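Local structure of putative branched-chain amino acid transport system substrate-binding protein (Rhodopseudomonas palustris, 4FB4) at residues N60-V65 against S86-E91; I97-L102 against V113-P118; I141-S146 against V196-T201; L265-A270 against F283-F288. The protein probably captures small ligands for an ABC-type transporter as its periplasmic substrate-binding component, and holds caffeic acid in this structure. One frame throughout, in Å; residues are numbered along the deposited sequence.

Contact 1 (N60-V65 against S86-E91); sequences NARRFV and SNVANE
Arg-62 and Val-88, whose CA atoms lie 6.4 Å apart, mark the level at which helix segments 60-65 and 86-91 meet, running nearly the same way with axes 9.3 Å apart and inclined by 27°. Val-88 fills the space between them. Its CB rests 4.0 Å from Ala-61 CB, where the small alanine lets a branched neighbour come close to the helix. One methyl, Val-88 CG1, stands anti to its own backbone N (chi1 174°) and lies 3.9 Å from Arg-62 N; Val-65 CG2 approaches this methyl more loosely. Arg-62 bends at chi2 and chi3, which carries its guanidinium obliquely past Val-88 CG1 and on to Glu-91. There Arg-62 NH2 forms a salt bridge with Glu-91 OE1 at 2.8 Å, with an N-H...O angle of 159°. The oxygen lies at the edge of the guanidinium, near its plane, whereas the nitrogen comes from above the carboxylate plane, so the salt bridge rests on one hydrogen bond, from NH2 alone. A methionine in place of Arg-62 would probably leave Glu-91 without its cationic mate across the helices. The arginine's long chain suits this partly exposed place, passing Val-88 before its charged end reaches Glu-91. Beyond this pair, Phe-64 turns to Ile-46 and Leu-48 of strand 41-49, while Ser-86 and Ala-89 touch His-96 of strand 96-98, so both helices are packed against the same six-stranded sheet.

Contact 2 (I97-L102 against V113-P118); sequences IALAPL and VAMPQP. With DHC (caffeic acid), chain B.
Ala-98 is gripped by two neighbours in a parallel strand pairing: Ala-98 N gives its hydrogen to Val-113 O at 2.8 Å, and Met-115 N gives its own to Ala-98 O at 3.1 Å. Met-115, a selenomethionine, can be followed outward. Its CB passes 3.7 Å from Ala-98 O. CG then packs on Ile-97 CG2, at 3.3 Å tighter than usual carbon contact, with Leu-99 CD2 alongside. A bend at chi2 (-57°) brings SE back to 3.7 Å from the same Ile-97 CG2, and the side chain also meets Asp-289 and Val-293 of helix 282-302. The flexible, unbranched chain of a methionine, here carrying selenium in place of sulfur, suits this crooked path. On the other face of the sheet Ala-98 and Ala-114 set methyl against methyl, small enough for Leu-102 CD2 to join them. Past the strand ends, two prolines give the turns stiff, apolar surfaces: Pro-101 CD lies 3.4 Å from caffeic acid C6', and Pro-116 CB 3.5 Å from its O4'. This is the parallel edge of a mixed alpha/beta sheet, formed by the beta-alpha-beta unit 96-98, 106-109, 112-114, whose C-terminal loops line the ligand cleft, as in periplasmic binding proteins.

Contact 3 (I141-S146 against V196-T201); sequences IGYSDS and VGASGT. With DHC (caffeic acid), chain B.
Tyr-143 lays one face of its ring over Ala-198, and its hydroxyl end reaches Ser-199. Ala-198 CA sits 4.0 Å from the ring centroid and 22° off the normal, a CH-pi contact, while Ala-198 CB adds an apolar touch at CE1 and Gly-197 O lies over the same face toward the rim. The small alanine suits a place directly against the ring. With CG anti to its own carbonyl carbon (chi1 -63°), the tyrosine extends across the second segment, and its hydroxyl meets Ser-199 near the ring plane: Tyr-143 OH donates to Ser-199 OG at 2.9 Å. Ser-199 OG in turn donates to caffeic acid O2 at 2.7 Å, so the tyrosine acts from the second shell, probably steadying the rotation of a serine that bonds the ligand directly. Behind the ring the strands are joined in parallel. Gly-197 N bonds Ile-141 O at 2.8 Å, and Tyr-143 N returns a bond to Gly-197 O at 3.1 Å. Gly-142 CA comes within 3.3 Å of Gly-197 O, a spacing that leaves little room for a side chain there. On the other face, Ile-141 and Val-196 run alongside each other from neighbouring strands, their CG2 methyls 4.0 Å apart. Arg-174, salt-bridged to Asp-145, also bonds the caffeic acid. Strands 137-143 and 193-197 thus end at the cleft with ligand-binding loops at their C-terminal ends, the arrangement characteristic of alpha/beta periplasmic binding proteins.

Contact 4 (L265-A270 against F283-F288); sequences LELNTA and FAAHSF. With DHC (caffeic acid), chain B.
Leu-267 presses its CB onto the ring of Phe-288, 3.7 Å from the centroid and only 5° off the ring normal, a CH-pi contact squarely over the face. Leucine and phenylalanine reach past one another from facing helices, which also brings Leu-267 CD1 to 3.8 Å from Phe-288 CD1. The other methyl, Leu-267 CD2, drops onto the backbone of the second helix, 3.5 Å from Ala-285 CA, where an alanine leaves room for it. Phe-288 reaches across because its CG stands anti to the backbone N (chi1 -179°). Segments 265-270 and 283-288 cross at 121° with axes 10.7 Å apart, wide enough to need these large side chains; helix 282-302 also packs on strand-end residues at the ligand cleft of this periplasmic-binding-protein fold. There, on the side turned from helix 261-275, His-286 NE2 hydrogen-bonds caffeic acid O4' at 2.8 Å, and the edge of Phe-283 faces O3'. Were Phe-288 replaced by alanine, a gap would probably open beneath Leu-267, whose CB and CD1 would lose their aromatic seat. The contact is looser toward solvent, where exposed Glu-266 runs extended past the ring edge. Its CD lies 3.7 Å from Phe-288 CZ, with carboxylate and ring nearly perpendicular, and Glu-266 OE1 carries on to a salt bridge with Lys-292.

How the contacts relate
Contacts 2, 3 and 4 all touch the caffeic acid, from different walls of one cleft: contacts 2 and 3 have centres about 16 Å apart without touching, while contacts 3 and 4, with centres about 25 Å apart, come within about 5 Å at their nearest atoms. Contacts 2 and 4 meet directly, Pro-116 CA lying 3.6 Å from His-286 CE1, so that the loop and the helix at the ligand's catechol end pack against each other. Contact 1 stands back from the site, on helices 54-66 and 79-92 beside the six-stranded sheet, and reaches contact 2 through Ser-86 CB, 3.9 Å from Leu-102 CD1. The second of these helices begins at Thr-79, whose N bonds the ligand, as does Gln-282.

Contact 1 (N60-V65 against S86-E91)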
loop_
_atom_site.group_PDB
_atom_site.type_symbol
_atom_site.label_atom_id
_atom_site.label_comp_id
_atom_site.label_asym_id
_atom_site.label_seq_id
_atom_site.Cartn_x
_atom_site.Cartn_y
_atom_site.Cartn_z
ATOM N N ASN A 60 -15.857 12.308 -2.828
ATOM C CA ASN A 60 -14.830 12.648 -3.833
ATOM C C ASN A 60 -14.918 11.736 -5.050
ATOM O O ASN A 60 -14.975 12.201 -6.186
ATOM C CB ASN A 60 -13.421 12.535 -3.278
ATOM C CG ASN A 60 -13.123 13.530 -2.215
ATOM O OD1 ASN A 60 -13.856 14.496 -2.007
ATOM N ND2 ASN A 60 -12.019 13.315 -1.531
ATOM N N ALA A 61 -14.973 10.416 -4.815
ATOM C CA ALA A 61 -15.091 9.474 -5.901
ATOM C C ALA A 61 -16.311 9.729 -6.768
ATOM O O ALA A 61 -16.203 9.676 -8.006
ATOM C CB ALA A 61 -15.088 8.012 -5.407
ATOM N N ARG A 62 -17.474 10.003 -6.165
ATOM C CA ARG A 62 -18.656 10.276 -6.960
ATOM C C ARG A 62 -18.514 11.587 -7.757
ATOM O O ARG A 62 -18.939 11.670 -8.901
ATOM C CB ARG A 62 -19.904 10.300 -6.097
ATOM C CG ARG A 62 -21.197 10.711 -6.798
ATOM C CD ARG A 62 -21.579 9.826 -7.973
ATOM N NE ARG A 62 -21.688 8.443 -7.595
ATOM C CZ ARG A 62 -22.099 7.446 -8.396
ATOM N NH1 ARG A 62 -22.478 7.679 -9.656
ATOM N NH2 ARG A 62 -22.125 6.184 -7.909
ATOM N N ARG A 63 -17.944 12.601 -7.141
ATOM C CA ARG A 63 -17.644 13.859 -7.863
ATOM C C ARG A 63 -16.785 13.604 -9.113
ATOM O O ARG A 63 -17.013 14.237 -10.161
ATOM C CB ARG A 63 -16.923 14.878 -6.951
ATOM C CG ARG A 63 -17.830 15.761 -6.088
ATOM C CD ARG A 63 -17.026 16.827 -5.293
ATOM N NE ARG A 63 -16.242 17.728 -6.155
ATOM C CZ ARG A 63 -15.246 18.536 -5.757
ATOM N NH1 ARG A 63 -14.874 18.614 -4.488
ATOM N NH2 ARG A 63 -14.608 19.297 -6.650
ATOM N N PHE A 64 -15.792 12.702 -9.020
ATOM C CA PHE A 64 -14.955 12.374 -10.176
ATOM C C PHE A 64 -15.757 11.751 -11.289
ATOM O O PHE A 64 -15.527 12.054 -12.462
ATOM C CB PHE A 64 -13.836 11.387 -9.836
ATOM C CG PHE A 64 -12.818 11.925 -8.871
ATOM C CD1 PHE A 64 -12.418 13.213 -8.915
ATOM C CD2 PHE A 64 -12.241 11.074 -7.946
ATOM C CE1 PHE A 64 -11.445 13.684 -8.038
ATOM C CE2 PHE A 64 -11.320 11.545 -7.034
ATOM C CZ PHE A 64 -10.918 12.857 -7.095
ATOM N N VAL A 65 -16.702 10.896 -10.923
ATOM C CA VAL A 65 -17.617 10.314 -11.914
ATOM C C VAL A 65 -18.546 11.330 -12.506
ATOM O O VAL A 65 -18.673 11.418 -13.734
ATOM C CB VAL A 65 -18.518 9.216 -11.303
ATOM C CG1 VAL A 65 -19.628 8.799 -12.303
ATOM C CG2 VAL A 65 -17.669 8.049 -10.841
ATOM N N SER A 86 -13.914 1.981 -3.838
ATOM C CA SER A 86 -14.213 0.769 -4.607
ATOM C C SER A 86 -15.735 0.570 -4.758
ATOM O O SER A 86 -16.211 0.155 -5.814
ATOM C CB SER A 86 -13.559 -0.423 -3.957
ATOM O OG SER A 86 -13.850 -1.606 -4.709
ATOM N N ASN A 87 -16.499 0.863 -3.725
ATOM C CA ASN A 87 -17.962 0.772 -3.830
ATOM C C ASN A 87 -18.508 1.703 -4.932
ATOM O O ASN A 87 -19.375 1.323 -5.735
ATOM C CB ASN A 87 -18.643 1.074 -2.500
ATOM C CG ASN A 87 -18.402 0.007 -1.437
ATOM O OD1 ASN A 87 -18.140 -1.153 -1.725
ATOM N ND2 ASN A 87 -18.392 0.445 -0.204
ATOM N N VAL A 88 -18.045 2.946 -4.938
ATOM C CA VAL A 88 -18.495 3.912 -5.935
ATOM C C VAL A 88 -18.080 3.500 -7.361
ATOM O O VAL A 88 -18.907 3.482 -8.305
ATOM C CB VAL A 88 -17.988 5.338 -5.632
ATOM C CG1 VAL A 88 -18.365 6.259 -6.782
ATOM C CG2 VAL A 88 -18.560 5.887 -4.312
ATOM N N ALA A 89 -16.798 3.131 -7.513
ATOM C CA ALA A 89 -16.240 2.692 -8.785
ATOM C C ALA A 89 -16.965 1.513 -9.352
ATOM O O ALA A 89 -17.230 1.501 -10.555
ATOM C CB ALA A 89 -14.756 2.359 -8.661
ATOM N N ASN A 90 -17.336 0.546 -8.513
ATOM C CA ASN A 90 -18.043 -0.616 -9.034
ATOM C C ASN A 90 -19.469 -0.296 -9.429
ATOM O O ASN A 90 -19.979 -0.877 -10.392
ATOM C CB ASN A 90 -17.936 -1.846 -8.115
ATOM C CG ASN A 90 -16.597 -2.551 -8.284
ATOM O OD1 ASN A 90 -16.517 -3.481 -9.074
ATOM N ND2 ASN A 90 -15.550 -2.119 -7.551
ATOM N N GLU A 91 -20.081 0.668 -8.779
ATOM C CA GLU A 91 -21.466 1.021 -9.094
ATOM C C GLU A 91 -21.505 1.914 -10.360
ATOM O O GLU A 91 -22.368 1.764 -11.238
ATOM C CB GLU A 91 -22.093 1.737 -7.887
ATOM C CG GLU A 91 -23.626 1.826 -7.949
ATOM C CD GLU A 91 -24.189 3.081 -8.590
ATOM O OE1 GLU A 91 -23.392 3.947 -9.042
ATOM O OE2 GLU A 91 -25.464 3.188 -8.654
#

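Contact 2 (I97-L102 against V113-P118)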
loop_
_atom_site.group_PDB
_atom_site.type_symbol
_atom_site.label_atom_id
_atom_site.label_comp_id
_atom_site.label_asym_id
_atom_site.label_seq_id
_atom_site.Cartn_x
_atom_site.Cartn_y
_atom_site.Cartn_z
ATOM N N ILE A 97 -7.949 2.091 -9.384
ATOM C CA ILE A 97 -6.668 1.623 -8.914
ATOM C C ILE A 97 -6.526 2.021 -7.450
ATOM O O ILE A 97 -6.466 3.194 -7.110
ATOM C CB ILE A 97 -5.477 2.187 -9.745
ATOM C CG1 ILE A 97 -5.622 1.852 -11.243
ATOM C CG2 ILE A 97 -4.187 1.649 -9.164
ATOM C CD1 ILE A 97 -4.580 2.511 -12.154
ATOM N N ALA A 98 -6.571 1.042 -6.553
ATOM C CA ALA A 98 -6.493 1.261 -5.108
ATOM C C ALA A 98 -5.045 1.549 -4.714
ATOM O O ALA A 98 -4.168 0.889 -5.194
ATOM C CB ALA A 98 -7.032 0.009 -4.378
ATOM N N LEU A 99 -4.809 2.552 -3.849
ATOM C CA LEU A 99 -3.508 2.882 -3.321
ATOM C C LEU A 99 -3.285 2.405 -1.885
ATOM O O LEU A 99 -2.283 2.781 -1.248
ATOM C CB LEU A 99 -3.237 4.405 -3.472
ATOM C CG LEU A 99 -3.335 4.989 -4.892
ATOM C CD1 LEU A 99 -3.056 6.504 -4.956
ATOM C CD2 LEU A 99 -2.432 4.232 -5.835
ATOM N N ALA A 100 -4.221 1.605 -1.358
ATOM C CA ALA A 100 -4.097 0.934 -0.067
ATOM C C ALA A 100 -4.624 -0.495 -0.262
ATOM O O ALA A 100 -5.387 -0.766 -1.205
ATOM C CB ALA A 100 -4.890 1.667 1.024
ATOM N N PRO A 101 -4.169 -1.438 0.573
ATOM C CA PRO A 101 -4.684 -2.767 0.417
ATOM C C PRO A 101 -6.188 -2.735 0.769
ATOM O O PRO A 101 -6.674 -1.876 1.532
ATOM C CB PRO A 101 -3.885 -3.606 1.435
ATOM C CG PRO A 101 -2.754 -2.779 1.871
ATOM C CD PRO A 101 -3.159 -1.353 1.667
ATOM N N LEU A 102 -6.950 -3.596 0.157
ATOM C CA LEU A 102 -8.315 -3.728 0.565
ATOM C C LEU A 102 -8.766 -5.111 0.284
ATOM O O LEU A 102 -8.176 -5.770 -0.574
ATOM C CB LEU A 102 -9.200 -2.757 -0.177
ATOM C CG LEU A 102 -9.607 -3.109 -1.594
ATOM C CD1 LEU A 102 -10.885 -2.321 -1.806
ATOM C CD2 LEU A 102 -8.460 -2.737 -2.520
ATOM N N VAL A 113 -8.568 -2.755 -9.035
ATOM C CA VAL A 113 -7.307 -3.484 -8.849
ATOM C C VAL A 113 -6.594 -2.756 -7.743
ATOM O O VAL A 113 -6.964 -1.633 -7.398
ATOM C CB VAL A 113 -6.441 -3.528 -10.127
ATOM C CG1 VAL A 113 -7.161 -4.323 -11.241
ATOM C CG2 VAL A 113 -6.065 -2.136 -10.566
ATOM N N ALA A 114 -5.558 -3.361 -7.200
ATOM C CA ALA A 114 -4.790 -2.725 -6.116
ATOM C C ALA A 114 -3.305 -2.732 -6.378
ATOM O O ALA A 114 -2.764 -3.694 -6.896
ATOM C CB ALA A 114 -5.118 -3.373 -4.778
HETATM N N MSE A 115 -2.652 -1.624 -6.063
HETATM C CA MSE A 115 -1.230 -1.502 -6.235
HETATM C C MSE A 115 -0.399 -2.031 -5.068
HETATM O O MSE A 115 0.664 -2.610 -5.319
HETATM C CB MSE A 115 -0.782 -0.030 -6.491
HETATM C CG MSE A 115 -1.395 0.625 -7.691
HETATM SE SE MSE A 115 -1.061 -0.345 -9.354
HETATM C CE MSE A 115 0.621 0.165 -9.327
ATOM N N PRO A 116 -0.809 -1.773 -3.790
ATOM C CA PRO A 116 0.030 -2.293 -2.678
ATOM C C PRO A 116 0.050 -3.798 -2.661
ATOM O O PRO A 116 -0.882 -4.438 -3.130
ATOM C CB PRO A 116 -0.683 -1.784 -1.407
ATOM C CG PRO A 116 -1.372 -0.520 -1.854
ATOM C CD PRO A 116 -1.835 -0.838 -3.295
ATOM N N GLN A 117 1.139 -4.357 -2.156
ATOM C CA GLN A 117 1.289 -5.804 -2.061
ATOM C C GLN A 117 0.152 -6.432 -1.215
ATOM O O GLN A 117 -0.211 -5.899 -0.175
ATOM C CB GLN A 117 2.623 -6.132 -1.432
ATOM C CG GLN A 117 3.817 -5.798 -2.313
ATOM C CD GLN A 117 4.276 -4.365 -2.172
ATOM O OE1 GLN A 117 3.668 -3.578 -1.444
ATOM N NE2 GLN A 117 5.339 -4.006 -2.907
ATOM N N PRO A 118 -0.408 -7.553 -1.679
ATOM C CA PRO A 118 -1.466 -8.158 -0.870
ATOM C C PRO A 118 -0.885 -8.668 0.452
ATOM O O PRO A 118 0.310 -9.047 0.528
ATOM C CB PRO A 118 -1.982 -9.322 -1.735
ATOM C CG PRO A 118 -0.916 -9.586 -2.708
ATOM C CD PRO A 118 -0.148 -8.309 -2.923
HETATM C C1 DHC B . -4.149 1.118 6.298
HETATM O O1 DHC B . -5.363 0.947 6.148
HETATM C C2 DHC B . -3.127 0.447 5.455
HETATM C C3 DHC B . -2.275 1.247 4.851
HETATM C "C1'" DHC B . -1.244 0.750 3.841
HETATM C "C2'" DHC B . -0.907 1.593 2.800
HETATM C "C3'" DHC B . -0.008 1.204 1.832
HETATM C "C4'" DHC B . 0.628 -0.112 1.861
HETATM C "C5'" DHC B . 0.266 -0.974 2.897
HETATM C "C6'" DHC B . -0.674 -0.517 3.855
HETATM O "O4'" DHC B . 1.525 -0.430 0.884
HETATM O "O3'" DHC B . 0.307 2.100 0.859
HETATM O O2 DHC B . -3.717 1.967 7.112
#

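Contact 3 (I141-S146 against V196-T201)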
loop_
_atom_site.group_PDB
_atom_site.type_symbol
_atom_site.label_atom_id
_atom_site.label_comp_id
_atom_site.label_asym_id
_atom_site.label_seq_id
_atom_site.Cartn_x
_atom_site.Cartn_y
_atom_site.Cartn_z
ATOM N N ILE A 141 -1.104 -6.960 17.797
ATOM C CA ILE A 141 -1.768 -5.701 18.155
ATOM C C ILE A 141 -2.026 -4.974 16.838
ATOM O O ILE A 141 -1.119 -4.774 16.024
ATOM C CB ILE A 141 -0.998 -4.842 19.202
ATOM C CG1 ILE A 141 -1.727 -3.507 19.407
ATOM C CG2 ILE A 141 0.443 -4.557 18.770
ATOM C CD1 ILE A 141 -1.480 -2.832 20.730
ATOM N N GLY A 142 -3.281 -4.595 16.593
ATOM C CA GLY A 142 -3.606 -3.966 15.322
ATOM C C GLY A 142 -4.863 -3.150 15.371
ATOM O O GLY A 142 -5.601 -3.193 16.351
ATOM N N TYR A 143 -5.127 -2.445 14.297
ATOM C CA TYR A 143 -6.306 -1.619 14.242
ATOM C C TYR A 143 -7.584 -2.444 14.413
ATOM O O TYR A 143 -7.667 -3.569 13.916
ATOM C CB TYR A 143 -6.429 -0.921 12.917
ATOM C CG TYR A 143 -5.351 0.057 12.525
ATOM C CD1 TYR A 143 -4.733 0.869 13.461
ATOM C CD2 TYR A 143 -4.992 0.214 11.193
ATOM C CE1 TYR A 143 -3.754 1.793 13.073
ATOM C CE2 TYR A 143 -4.015 1.120 10.803
ATOM C CZ TYR A 143 -3.414 1.935 11.759
ATOM O OH TYR A 143 -2.427 2.861 11.408
ATOM N N SER A 144 -8.584 -1.825 15.035
ATOM C CA SER A 144 -9.949 -2.374 15.113
ATOM C C SER A 144 -10.719 -2.006 13.843
ATOM O O SER A 144 -11.787 -1.380 13.910
ATOM C CB SER A 144 -10.666 -1.807 16.354
ATOM O OG SER A 144 -10.440 -0.387 16.472
ATOM N N ASP A 145 -10.167 -2.338 12.681
ATOM C CA ASP A 145 -10.874 -2.111 11.403
ATOM C C ASP A 145 -10.408 -3.123 10.363
ATOM O O ASP A 145 -9.719 -4.077 10.727
ATOM C CB ASP A 145 -10.721 -0.663 10.906
ATOM C CG ASP A 145 -9.294 -0.302 10.512
ATOM O OD1 ASP A 145 -8.497 -1.195 10.136
ATOM O OD2 ASP A 145 -8.984 0.905 10.609
ATOM N N SER A 146 -10.778 -2.910 9.095
ATOM C CA SER A 146 -10.573 -3.914 8.037
ATOM C C SER A 146 -9.074 -4.197 7.788
ATOM O O SER A 146 -8.688 -5.338 7.546
ATOM C CB SER A 146 -11.269 -3.459 6.746
ATOM O OG SER A 146 -11.048 -2.045 6.485
ATOM N N VAL A 196 2.621 -6.140 14.620
ATOM C CA VAL A 196 1.886 -4.914 14.758
ATOM C C VAL A 196 1.185 -4.703 13.413
ATOM O O VAL A 196 1.847 -4.588 12.367
ATOM C CB VAL A 196 2.802 -3.717 15.028
ATOM C CG1 VAL A 196 1.958 -2.447 15.047
ATOM C CG2 VAL A 196 3.597 -3.890 16.321
ATOM N N GLY A 197 -0.141 -4.738 13.428
ATOM C CA GLY A 197 -0.969 -4.500 12.252
ATOM C C GLY A 197 -1.442 -3.062 12.147
ATOM O O GLY A 197 -2.612 -2.740 12.430
ATOM N N ALA A 198 -0.552 -2.182 11.714
ATOM C CA ALA A 198 -0.851 -0.770 11.667
ATOM C C ALA A 198 -0.076 -0.094 10.531
ATOM O O ALA A 198 0.515 -0.763 9.668
ATOM C CB ALA A 198 -0.494 -0.126 13.017
ATOM N N SER A 199 -0.110 1.219 10.513
ATOM C CA SER A 199 0.510 1.961 9.417
ATOM C C SER A 199 0.904 3.352 9.864
ATOM O O SER A 199 0.405 3.863 10.877
ATOM C CB SER A 199 -0.436 2.023 8.252
ATOM O OG SER A 199 -1.612 2.743 8.584
ATOM N N GLY A 200 1.839 3.921 9.120
ATOM C CA GLY A 200 2.199 5.300 9.259
ATOM C C GLY A 200 2.628 5.642 10.665
ATOM O O GLY A 200 3.340 4.886 11.293
ATOM N N THR A 201 2.174 6.782 11.160
ATOM C CA THR A 201 2.463 7.212 12.540
ATOM C C THR A 201 1.973 6.234 13.619
ATOM O O THR A 201 2.723 5.911 14.554
ATOM C CB THR A 201 1.848 8.616 12.763
ATOM O OG1 THR A 201 2.472 9.489 11.816
ATOM C CG2 THR A 201 2.086 9.145 14.207
HETATM C C1 DHC B . -4.149 1.118 6.298
HETATM O O1 DHC B . -5.363 0.947 6.148
HETATM C C2 DHC B . -3.127 0.447 5.455
HETATM C C3 DHC B . -2.275 1.247 4.851
HETATM C "C1'" DHC B . -1.244 0.750 3.841
HETATM C "C2'" DHC B . -0.907 1.593 2.800
HETATM C "C3'" DHC B . -0.008 1.204 1.832
HETATM C "C4'" DHC B . 0.628 -0.112 1.861
HETATM C "C5'" DHC B . 0.266 -0.974 2.897
HETATM C "C6'" DHC B . -0.674 -0.517 3.855
HETATM O "O4'" DHC B . 1.525 -0.430 0.884
HETATM O "O3'" DHC B . 0.307 2.100 0.859
HETATM O O2 DHC B . -3.717 1.967 7.112
#

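Contact 4 (L265-A270 against F283-F288)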
loop_
_atom_site.group_PDB
_atom_site.type_symbol
_atom_site.label_atom_id
_atom_site.label_comp_id
_atom_site.label_asym_id
_atom_site.label_seq_id
_atom_site.Cartn_x
_atom_site.Cartn_y
_atom_site.Cartn_z
ATOM N N LEU A 265 14.636 3.259 -9.763
ATOM C CA LEU A 265 15.650 4.311 -9.924
ATOM C C LEU A 265 15.090 5.587 -10.480
ATOM O O LEU A 265 15.457 6.670 -10.035
ATOM C CB LEU A 265 16.781 3.862 -10.831
ATOM C CG LEU A 265 17.734 2.800 -10.336
ATOM C CD1 LEU A 265 18.696 2.451 -11.500
ATOM C CD2 LEU A 265 18.548 3.238 -9.109
ATOM N N GLU A 266 14.220 5.481 -11.456
ATOM C CA GLU A 266 13.566 6.674 -12.028
ATOM C C GLU A 266 12.831 7.428 -10.914
ATOM O O GLU A 266 13.093 8.618 -10.690
ATOM C CB GLU A 266 12.600 6.284 -13.166
ATOM C CG GLU A 266 11.783 7.444 -13.739
ATOM C CD GLU A 266 10.728 7.023 -14.758
ATOM O OE1 GLU A 266 10.698 5.832 -15.189
ATOM O OE2 GLU A 266 9.886 7.892 -15.115
ATOM N N LEU A 267 11.913 6.768 -10.206
ATOM C CA LEU A 267 11.160 7.448 -9.164
ATOM C C LEU A 267 12.070 8.019 -8.050
ATOM O O LEU A 267 11.974 9.184 -7.668
ATOM C CB LEU A 267 10.158 6.480 -8.535
ATOM C CG LEU A 267 9.531 6.999 -7.253
ATOM C CD1 LEU A 267 8.741 8.268 -7.449
ATOM C CD2 LEU A 267 8.671 5.918 -6.608
ATOM N N ASN A 268 12.922 7.164 -7.504
ATOM C CA ASN A 268 13.763 7.582 -6.394
ATOM C C ASN A 268 14.674 8.713 -6.770
ATOM O O ASN A 268 14.914 9.595 -5.926
ATOM C CB ASN A 268 14.554 6.405 -5.794
ATOM C CG ASN A 268 13.670 5.454 -5.008
ATOM O OD1 ASN A 268 12.479 5.721 -4.786
ATOM N ND2 ASN A 268 14.227 4.340 -4.608
ATOM N N THR A 269 15.232 8.690 -7.974
ATOM C CA THR A 269 16.091 9.818 -8.412
ATOM C C THR A 269 15.328 11.142 -8.446
ATOM O O THR A 269 15.808 12.144 -7.919
ATOM C CB THR A 269 16.718 9.597 -9.786
ATOM O OG1 THR A 269 17.464 8.382 -9.756
ATOM C CG2 THR A 269 17.695 10.822 -10.171
ATOM N N ALA A 270 14.109 11.122 -8.997
ATOM C CA ALA A 270 13.263 12.323 -9.038
ATOM C C ALA A 270 12.900 12.769 -7.635
ATOM O O ALA A 270 13.091 13.929 -7.281
ATOM C CB ALA A 270 11.981 12.064 -9.862
ATOM N N PHE A 283 5.102 4.491 -0.260
ATOM C CA PHE A 283 3.789 5.120 -0.591
ATOM C C PHE A 283 3.837 5.941 -1.878
ATOM O O PHE A 283 2.941 5.787 -2.752
ATOM C CB PHE A 283 3.310 5.944 0.613
ATOM C CG PHE A 283 3.421 5.193 1.915
ATOM C CD1 PHE A 283 2.832 3.952 2.050
ATOM C CD2 PHE A 283 4.174 5.693 2.951
ATOM C CE1 PHE A 283 2.979 3.246 3.226
ATOM C CE2 PHE A 283 4.303 4.999 4.132
ATOM C CZ PHE A 283 3.741 3.749 4.226
ATOM N N ALA A 284 4.901 6.741 -2.028
ATOM C CA ALA A 284 5.222 7.436 -3.302
ATOM C C ALA A 284 5.207 6.468 -4.477
ATOM O O ALA A 284 4.659 6.749 -5.534
ATOM C CB ALA A 284 6.600 8.119 -3.221
ATOM N N ALA A 285 5.716 5.289 -4.254
ATOM C CA ALA A 285 5.838 4.319 -5.285
ATOM C C ALA A 285 4.505 3.850 -5.786
ATOM O O ALA A 285 4.375 3.517 -6.960
ATOM C CB ALA A 285 6.716 3.163 -4.802
ATOM N N HIS A 286 3.480 3.811 -4.939
ATOM C CA HIS A 286 2.180 3.294 -5.391
ATOM C C HIS A 286 1.523 4.182 -6.409
ATOM O O HIS A 286 0.924 3.694 -7.400
ATOM C CB HIS A 286 1.208 3.025 -4.227
ATOM C CG HIS A 286 1.681 2.003 -3.261
ATOM N ND1 HIS A 286 2.268 0.875 -3.636
ATOM C CD2 HIS A 286 1.621 1.966 -1.889
ATOM C CE1 HIS A 286 2.623 0.166 -2.547
ATOM N NE2 HIS A 286 2.198 0.814 -1.489
ATOM N N SER A 287 1.515 5.485 -6.151
ATOM C CA SER A 287 0.951 6.394 -7.146
ATOM C C SER A 287 1.794 6.443 -8.445
ATOM O O SER A 287 1.253 6.436 -9.559
ATOM C CB SER A 287 0.684 7.800 -6.560
ATOM O OG SER A 287 1.848 8.418 -6.167
ATOM N N PHE A 288 3.115 6.439 -8.313
ATOM C CA PHE A 288 3.998 6.378 -9.458
ATOM C C PHE A 288 3.707 5.118 -10.302
ATOM O O PHE A 288 3.570 5.208 -11.528
ATOM C CB PHE A 288 5.422 6.391 -8.976
ATOM C CG PHE A 288 6.464 6.365 -10.057
ATOM C CD1 PHE A 288 6.901 7.544 -10.650
ATOM C CD2 PHE A 288 7.033 5.180 -10.456
ATOM C CE1 PHE A 288 7.864 7.518 -11.620
ATOM C CE2 PHE A 288 8.011 5.158 -11.418
ATOM C CZ PHE A 288 8.435 6.341 -11.987
HETATM C C1 DHC B . -4.149 1.118 6.298
HETATM O O1 DHC B . -5.363 0.947 6.148
HETATM C C2 DHC B . -3.127 0.447 5.455
HETATM C C3 DHC B . -2.275 1.247 4.851
HETATM C "C1'" DHC B . -1.244 0.750 3.841
HETATM C "C2'" DHC B . -0.907 1.593 2.800
HETATM C "C3'" DHC B . -0.008 1.204 1.832
HETATM C "C4'" DHC B . 0.628 -0.112 1.861
HETATM C "C5'" DHC B . 0.266 -0.974 2.897
HETATM C "C6'" DHC B . -0.674 -0.517 3.855
HETATM O "O4'" DHC B . 1.525 -0.430 0.884
HETATM O "O3'" DHC B . 0.307 2.100 0.859
HETATM O O2 DHC B . -3.717 1.967 7.112
#